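Local coordinates for protein methylxanthine N1-demethylase NdmA (PDB 6ICN) that removes the N1-methyl group of caffeine as a Rieske non-heme iron oxygenase, giving theobromine and formaldehyde at the expense of NADH and oxygen, at residues A[164-178]-A[275-289]. Residues are numbered along the deposited sequence; the frame is centred on the assembly and turned at random.
Sequences RLRIVIQEPYWWDAT and SHTTKNFLIFAREQS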
loop_
_atom_site.group_PDB
_atom_site.type_symbol
_atom_site.label_atom_id
_atom_site.label_comp_id
_atom_site.label_asym_id
_atom_site.label_seq_id
_atom_site.Cartn_x
_atom_site.Cartn_y
_atom_site.Cartn_z
ATOM N N ARG A 164 34.685 -0.234 -33.051
ATOM C CA ARG A 164 33.596 -0.651 -33.926
ATOM C C ARG A 164 32.299 -0.922 -33.172
ATOM O O ARG A 164 31.265 -1.124 -33.818
ATOM C CB ARG A 164 33.976 -1.917 -34.697
ATOM C CG ARG A 164 35.218 -1.785 -35.554
ATOM C CD ARG A 164 35.623 -3.126 -36.135
ATOM N NE ARG A 164 35.831 -4.138 -35.100
ATOM C CZ ARG A 164 35.294 -5.353 -35.126
ATOM N NH1 ARG A 164 34.522 -5.717 -36.144
ATOM N NH2 ARG A 164 35.546 -6.215 -34.142
ATOM N N LEU A 165 32.330 -0.958 -31.839
ATOM C CA LEU A 165 31.206 -1.450 -31.047
ATOM C C LEU A 165 30.699 -0.369 -30.101
ATOM O O LEU A 165 31.490 0.278 -29.408
ATOM C CB LEU A 165 31.612 -2.680 -30.241
ATOM C CG LEU A 165 32.348 -3.816 -30.954
ATOM C CD1 LEU A 165 32.662 -4.946 -29.977
ATOM C CD2 LEU A 165 31.533 -4.324 -32.144
ATOM N N ARG A 166 29.377 -0.196 -30.064
ATOM C CA ARG A 166 28.716 0.664 -29.090
ATOM C C ARG A 166 28.395 -0.177 -27.856
ATOM O O ARG A 166 27.789 -1.245 -27.983
ATOM C CB ARG A 166 27.439 1.258 -29.689
ATOM C CG ARG A 166 26.530 1.992 -28.699
ATOM C CD ARG A 166 25.321 2.630 -29.392
ATOM N NE ARG A 166 24.452 3.326 -28.449
ATOM C CZ ARG A 166 24.664 4.564 -28.014
ATOM N NH1 ARG A 166 25.722 5.244 -28.448
ATOM N NH2 ARG A 166 23.820 5.129 -27.153
ATOM N N ILE A 167 28.800 0.303 -26.678
ATOM C CA ILE A 167 28.665 -0.433 -25.418
ATOM C C ILE A 167 27.544 0.180 -24.586
ATOM O O ILE A 167 27.488 1.402 -24.418
ATOM C CB ILE A 167 29.984 -0.416 -24.628
ATOM C CG1 ILE A 167 31.090 -1.117 -25.426
ATOM C CG2 ILE A 167 29.798 -1.055 -23.257
ATOM C CD1 ILE A 167 32.449 -1.067 -24.748
ATOM N N VAL A 168 26.669 -0.674 -24.035
ATOM C CA VAL A 168 25.606 -0.261 -23.121
ATOM C C VAL A 168 25.758 -1.039 -21.817
ATOM O O VAL A 168 25.820 -2.276 -21.831
ATOM C CB VAL A 168 24.211 -0.508 -23.731
ATOM C CG1 VAL A 168 23.110 -0.270 -22.679
ATOM C CG2 VAL A 168 23.996 0.350 -24.984
ATOM N N ILE A 169 25.826 -0.319 -20.701
ATOM C CA ILE A 169 25.880 -0.911 -19.364
ATOM C C ILE A 169 24.467 -0.896 -18.795
ATOM O O ILE A 169 23.904 0.176 -18.536
ATOM C CB ILE A 169 26.834 -0.136 -18.443
ATOM C CG1 ILE A 169 28.248 -0.076 -19.046
ATOM C CG2 ILE A 169 26.852 -0.761 -17.027
ATOM C CD1 ILE A 169 29.179 0.951 -18.349
ATOM N N GLN A 170 23.902 -2.069 -18.552
ATOM C CA GLN A 170 22.548 -2.067 -18.004
ATOM C C GLN A 170 22.553 -1.820 -16.497
ATOM O O GLN A 170 23.570 -1.952 -15.813
ATOM C CB GLN A 170 21.834 -3.380 -18.320
ATOM C CG GLN A 170 21.589 -3.553 -19.794
ATOM C CD GLN A 170 20.406 -4.451 -20.130
ATOM O OE1 GLN A 170 20.179 -4.753 -21.286
ATOM N NE2 GLN A 170 19.644 -4.865 -19.116
ATOM N N GLU A 171 21.387 -1.442 -15.980
ATOM C CA GLU A 171 21.247 -1.376 -14.537
ATOM C C GLU A 171 21.351 -2.784 -13.947
ATOM O O GLU A 171 20.904 -3.751 -14.563
ATOM C CB GLU A 171 19.915 -0.740 -14.167
ATOM C CG GLU A 171 19.942 0.772 -14.418
ATOM C CD GLU A 171 18.609 1.445 -14.218
ATOM O OE1 GLU A 171 17.631 0.759 -13.848
ATOM O OE2 GLU A 171 18.554 2.676 -14.427
ATOM N N PRO A 172 21.904 -2.920 -12.747
ATOM C CA PRO A 172 21.997 -4.258 -12.144
ATOM C C PRO A 172 20.620 -4.845 -11.870
ATOM O O PRO A 172 19.647 -4.120 -11.648
ATOM C CB PRO A 172 22.780 -4.030 -10.846
ATOM C CG PRO A 172 22.869 -2.545 -10.663
ATOM C CD PRO A 172 22.625 -1.889 -11.981
ATOM N N TYR A 173 20.552 -6.183 -11.879
ATOM C CA TYR A 173 19.326 -6.905 -11.555
ATOM C C TYR A 173 19.606 -7.912 -10.442
ATOM O O TYR A 173 20.625 -8.611 -10.448
ATOM C CB TYR A 173 18.717 -7.587 -12.804
ATOM C CG TYR A 173 19.590 -8.605 -13.509
ATOM C CD1 TYR A 173 20.630 -8.207 -14.362
ATOM C CD2 TYR A 173 19.374 -9.980 -13.335
ATOM C CE1 TYR A 173 21.427 -9.149 -15.010
ATOM C CE2 TYR A 173 20.160 -10.921 -13.995
ATOM C CZ TYR A 173 21.180 -10.509 -14.825
ATOM O OH TYR A 173 21.976 -11.444 -15.448
ATOM N N TRP A 174 18.710 -7.961 -9.471
ATOM C CA TRP A 174 18.911 -8.773 -8.277
ATOM C C TRP A 174 18.097 -10.052 -8.372
ATOM O O TRP A 174 16.909 -10.002 -8.688
ATOM C CB TRP A 174 18.486 -7.997 -7.039
ATOM C CG TRP A 174 19.374 -6.859 -6.726
ATOM C CD1 TRP A 174 19.444 -5.655 -7.379
ATOM C CD2 TRP A 174 20.297 -6.797 -5.655
ATOM N NE1 TRP A 174 20.380 -4.856 -6.777
ATOM C CE2 TRP A 174 20.919 -5.530 -5.713
ATOM C CE3 TRP A 174 20.675 -7.692 -4.660
ATOM C CZ2 TRP A 174 21.882 -5.139 -4.798
ATOM C CZ3 TRP A 174 21.638 -7.300 -3.744
ATOM C CH2 TRP A 174 22.229 -6.036 -3.824
ATOM N N TRP A 175 18.729 -11.192 -8.090
ATOM C CA TRP A 175 18.040 -12.474 -8.058
ATOM C C TRP A 175 18.246 -13.164 -6.719
ATOM O O TRP A 175 19.321 -13.094 -6.119
ATOM C CB TRP A 175 18.540 -13.418 -9.155
ATOM C CG TRP A 175 18.023 -13.157 -10.540
ATOM C CD1 TRP A 175 17.185 -12.151 -10.942
ATOM C CD2 TRP A 175 18.284 -13.955 -11.694
ATOM N NE1 TRP A 175 16.925 -12.272 -12.295
ATOM C CE2 TRP A 175 17.586 -13.372 -12.773
ATOM C CE3 TRP A 175 19.043 -15.111 -11.924
ATOM C CZ2 TRP A 175 17.632 -13.906 -14.060
ATOM C CZ3 TRP A 175 19.088 -15.637 -13.216
ATOM C CH2 TRP A 175 18.378 -15.036 -14.257
ATOM N N ASP A 176 17.209 -13.863 -6.264
ATOM C CA ASP A 176 17.305 -14.742 -5.109
ATOM C C ASP A 176 17.850 -16.097 -5.565
ATOM O O ASP A 176 17.175 -17.124 -5.529
ATOM C CB ASP A 176 15.937 -14.881 -4.448
ATOM C CG ASP A 176 15.988 -15.640 -3.139
ATOM O OD1 ASP A 176 16.780 -15.270 -2.252
ATOM O OD2 ASP A 176 15.204 -16.602 -2.981
ATOM N N ALA A 177 19.089 -16.069 -6.054
ATOM C CA ALA A 177 19.780 -17.273 -6.500
ATOM C C ALA A 177 21.275 -17.022 -6.380
ATOM O O ALA A 177 21.728 -15.876 -6.379
ATOM C CB ALA A 177 19.414 -17.643 -7.939
ATOM N N THR A 178 22.036 -18.109 -6.269
ATOM C CA THR A 178 23.477 -17.999 -6.095
ATOM C C THR A 178 24.190 -17.703 -7.412
ATOM O O THR A 178 23.670 -17.917 -8.513
ATOM C CB THR A 178 24.040 -19.285 -5.504
ATOM O OG1 THR A 178 23.840 -20.362 -6.439
ATOM C CG2 THR A 178 23.374 -19.591 -4.171
ATOM N N SER A 275 24.815 -15.683 0.860
ATOM C CA SER A 275 24.613 -17.107 0.608
ATOM C C SER A 275 23.462 -17.396 -0.343
ATOM O O SER A 275 23.424 -18.490 -0.924
ATOM C CB SER A 275 24.368 -17.845 1.930
ATOM O OG SER A 275 23.078 -17.559 2.437
ATOM N N HIS A 276 22.506 -16.472 -0.514
ATOM C CA HIS A 276 21.359 -16.774 -1.364
ATOM C C HIS A 276 20.998 -15.677 -2.363
ATOM O O HIS A 276 19.914 -15.741 -2.961
ATOM C CB HIS A 276 20.127 -17.101 -0.505
ATOM C CG HIS A 276 19.739 -16.009 0.440
ATOM N ND1 HIS A 276 18.727 -15.113 0.165
ATOM C CD2 HIS A 276 20.234 -15.658 1.651
ATOM C CE1 HIS A 276 18.608 -14.262 1.172
ATOM N NE2 HIS A 276 19.515 -14.569 2.084
ATOM N N THR A 277 21.856 -14.678 -2.565
ATOM C CA THR A 277 21.501 -13.506 -3.357
ATOM C C THR A 277 22.607 -13.170 -4.342
ATOM O O THR A 277 23.791 -13.307 -4.019
ATOM C CB THR A 277 21.274 -12.291 -2.441
ATOM O OG1 THR A 277 20.305 -12.625 -1.444
ATOM C CG2 THR A 277 20.788 -11.070 -3.234
ATOM N N THR A 278 22.219 -12.735 -5.534
ATOM C CA THR A 278 23.157 -12.183 -6.500
ATOM C C THR A 278 22.700 -10.802 -6.938
ATOM O O THR A 278 21.503 -10.553 -7.124
ATOM C CB THR A 278 23.327 -13.070 -7.748
ATOM O OG1 THR A 278 22.057 -13.577 -8.169
ATOM C CG2 THR A 278 24.269 -14.229 -7.439
ATOM N N LYS A 279 23.669 -9.908 -7.094
ATOM C CA LYS A 279 23.477 -8.663 -7.823
ATOM C C LYS A 279 24.184 -8.847 -9.155
ATOM O O LYS A 279 25.408 -9.053 -9.194
ATOM C CB LYS A 279 24.044 -7.481 -7.030
ATOM C CG LYS A 279 23.961 -6.145 -7.746
ATOM C CD LYS A 279 24.661 -5.079 -6.892
ATOM C CE LYS A 279 24.484 -3.702 -7.523
ATOM N NZ LYS A 279 25.090 -2.621 -6.655
ATOM N N ASN A 280 23.418 -8.836 -10.240
ATOM C CA ASN A 280 23.919 -9.253 -11.537
ATOM C C ASN A 280 24.103 -8.063 -12.468
ATOM O O ASN A 280 23.315 -7.114 -12.450
ATOM C CB ASN A 280 22.987 -10.294 -12.151
ATOM C CG ASN A 280 22.838 -11.499 -11.239
ATOM O OD1 ASN A 280 23.764 -12.308 -11.122
ATOM N ND2 ASN A 280 21.705 -11.593 -10.541
ATOM N N PHE A 281 25.150 -8.124 -13.288
ATOM C CA PHE A 281 25.492 -7.058 -14.220
ATOM C C PHE A 281 25.511 -7.609 -15.639
ATOM O O PHE A 281 26.069 -8.687 -15.885
ATOM C CB PHE A 281 26.864 -6.451 -13.870
ATOM C CG PHE A 281 26.951 -5.905 -12.463
ATOM C CD1 PHE A 281 27.246 -6.748 -11.386
ATOM C CD2 PHE A 281 26.729 -4.550 -12.207
ATOM C CE1 PHE A 281 27.329 -6.250 -10.082
ATOM C CE2 PHE A 281 26.801 -4.042 -10.898
ATOM C CZ PHE A 281 27.094 -4.885 -9.837
ATOM N N LEU A 282 24.901 -6.872 -16.567
ATOM C CA LEU A 282 25.007 -7.148 -17.994
ATOM C C LEU A 282 25.519 -5.903 -18.702
ATOM O O LEU A 282 24.960 -4.806 -18.542
ATOM C CB LEU A 282 23.661 -7.562 -18.615
ATOM C CG LEU A 282 23.748 -7.793 -20.141
ATOM C CD1 LEU A 282 24.566 -9.054 -20.437
ATOM C CD2 LEU A 282 22.362 -7.877 -20.793
ATOM N N ILE A 283 26.597 -6.070 -19.455
ATOM C CA ILE A 283 27.078 -5.067 -20.394
ATOM C C ILE A 283 26.980 -5.688 -21.776
ATOM O O ILE A 283 27.379 -6.845 -21.958
ATOM C CB ILE A 283 28.532 -4.660 -20.092
ATOM C CG1 ILE A 283 28.695 -4.262 -18.631
ATOM C CG2 ILE A 283 28.970 -3.508 -21.000
ATOM C CD1 ILE A 283 30.117 -3.904 -18.253
ATOM N N PHE A 284 26.455 -4.949 -22.750
ATOM C CA PHE A 284 26.386 -5.523 -24.086
ATOM C C PHE A 284 26.905 -4.526 -25.108
ATOM O O PHE A 284 26.759 -3.307 -24.952
ATOM C CB PHE A 284 24.964 -6.029 -24.465
ATOM C CG PHE A 284 23.932 -4.950 -24.602
ATOM C CD1 PHE A 284 23.214 -4.517 -23.502
ATOM C CD2 PHE A 284 23.668 -4.384 -25.839
ATOM C CE1 PHE A 284 22.250 -3.533 -23.636
ATOM C CE2 PHE A 284 22.717 -3.379 -25.980
ATOM C CZ PHE A 284 22.009 -2.952 -24.875
ATOM N N ALA A 285 27.542 -5.071 -26.144
ATOM C CA ALA A 285 28.187 -4.269 -27.176
ATOM C C ALA A 285 27.721 -4.742 -28.538
ATOM O O ALA A 285 27.502 -5.942 -28.743
ATOM C CB ALA A 285 29.714 -4.364 -27.105
ATOM N N ARG A 286 27.553 -3.803 -29.472
ATOM C CA ARG A 286 27.066 -4.219 -30.776
ATOM C C ARG A 286 27.736 -3.418 -31.877
ATOM O O ARG A 286 28.005 -2.221 -31.725
ATOM C CB ARG A 286 25.538 -4.100 -30.891
ATOM C CG ARG A 286 24.971 -2.683 -30.771
ATOM C CD ARG A 286 23.473 -2.805 -30.515
ATOM N NE ARG A 286 22.721 -1.580 -30.772
ATOM C CZ ARG A 286 22.583 -0.588 -29.903
ATOM N NH1 ARG A 286 23.175 -0.646 -28.712
ATOM N NH2 ARG A 286 21.835 0.469 -30.221
ATOM N N GLU A 287 27.992 -4.112 -32.986
ATOM C CA GLU A 287 28.603 -3.507 -34.163
ATOM C C GLU A 287 27.594 -2.674 -34.943
ATOM O O GLU A 287 27.894 -1.545 -35.357
ATOM C CB GLU A 287 29.189 -4.616 -35.036
ATOM C CG GLU A 287 29.937 -4.134 -36.250
ATOM C CD GLU A 287 30.494 -5.298 -37.055
ATOM O OE1 GLU A 287 30.037 -6.449 -36.849
ATOM O OE2 GLU A 287 31.393 -5.057 -37.888
ATOM N N GLN A 288 26.390 -3.213 -35.146
ATOM C CA GLN A 288 25.292 -2.473 -35.773
ATOM C C GLN A 288 24.585 -1.678 -34.683
ATOM O O GLN A 288 23.834 -2.239 -33.882
ATOM C CB GLN A 288 24.337 -3.428 -36.484
ATOM C CG GLN A 288 24.845 -3.910 -37.839
ATOM C CD GLN A 288 23.857 -4.826 -38.545
ATOM O OE1 GLN A 288 22.776 -5.122 -38.022
ATOM N NE2 GLN A 288 24.223 -5.283 -39.745
ATOM N N SER A 289 24.824 -0.366 -34.638
ATOM C CA SER A 289 24.409 0.418 -33.480
ATOM C C SER A 289 23.579 1.643 -33.856
ATOM O O SER A 289 23.433 2.560 -33.035
ATOM C CB SER A 289 25.620 0.851 -32.658
ATOM O OG SER A 289 26.500 1.680 -33.408
HETATM O O HOH W 1 28.934 0.792 -33.804
HETATM O O HOH W 2 25.357 -2.047 -27.393
HETATM O O HOH W 3 23.560 -4.644 -15.263
HETATM O O HOH W 4 17.795 -12.874 -1.932
#
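His276 starts the pairing by pointing ND1, in its ring plane, almost straight at Asp176 OD1, 3.1 Å away; the other carboxylate oxygen of Asp176 meets Lys317. Next, Thr278 OG1 donates to Ala177 O from above the carbonyl plane and accepts from Asn280 ND2. The extended Lys279 chain runs over one face of the Trp174 indole, a CH-pi contact with CB 3.8 Å from the six-membered ring's centroid, before NZ reaches Glu43. Asn280 lays CB over one face of the Tyr173 phenol, 3.4 Å from its centroid, while its N and ND2 grip Tyr173 O from opposite faces. With CG between backbone N and carbonyl carbon (chi1 60°), Tyr173 turns its ring onto that asparagine; a serine here would probably deprive Asn280 CB of its ring and Asn268 of its hydroxyl partner. Between Ile169 and Tyr173 the register slips by one residue; there a water accepts from Leu282 N and gives weak bonds to Gln170 O and Glu171 O. Leu282 also borders bound caffeine. Val168 CB sits over one face of the Phe284 ring, 3.8 Å from its centroid. Arg286 lies beside Arg166, both bridged to Asp293, which probably offsets their like charges. Backbone bonds thus hold edge strand 166-175 on the catalytic-domain sheet, while aromatic faces and paired charges set its side chains.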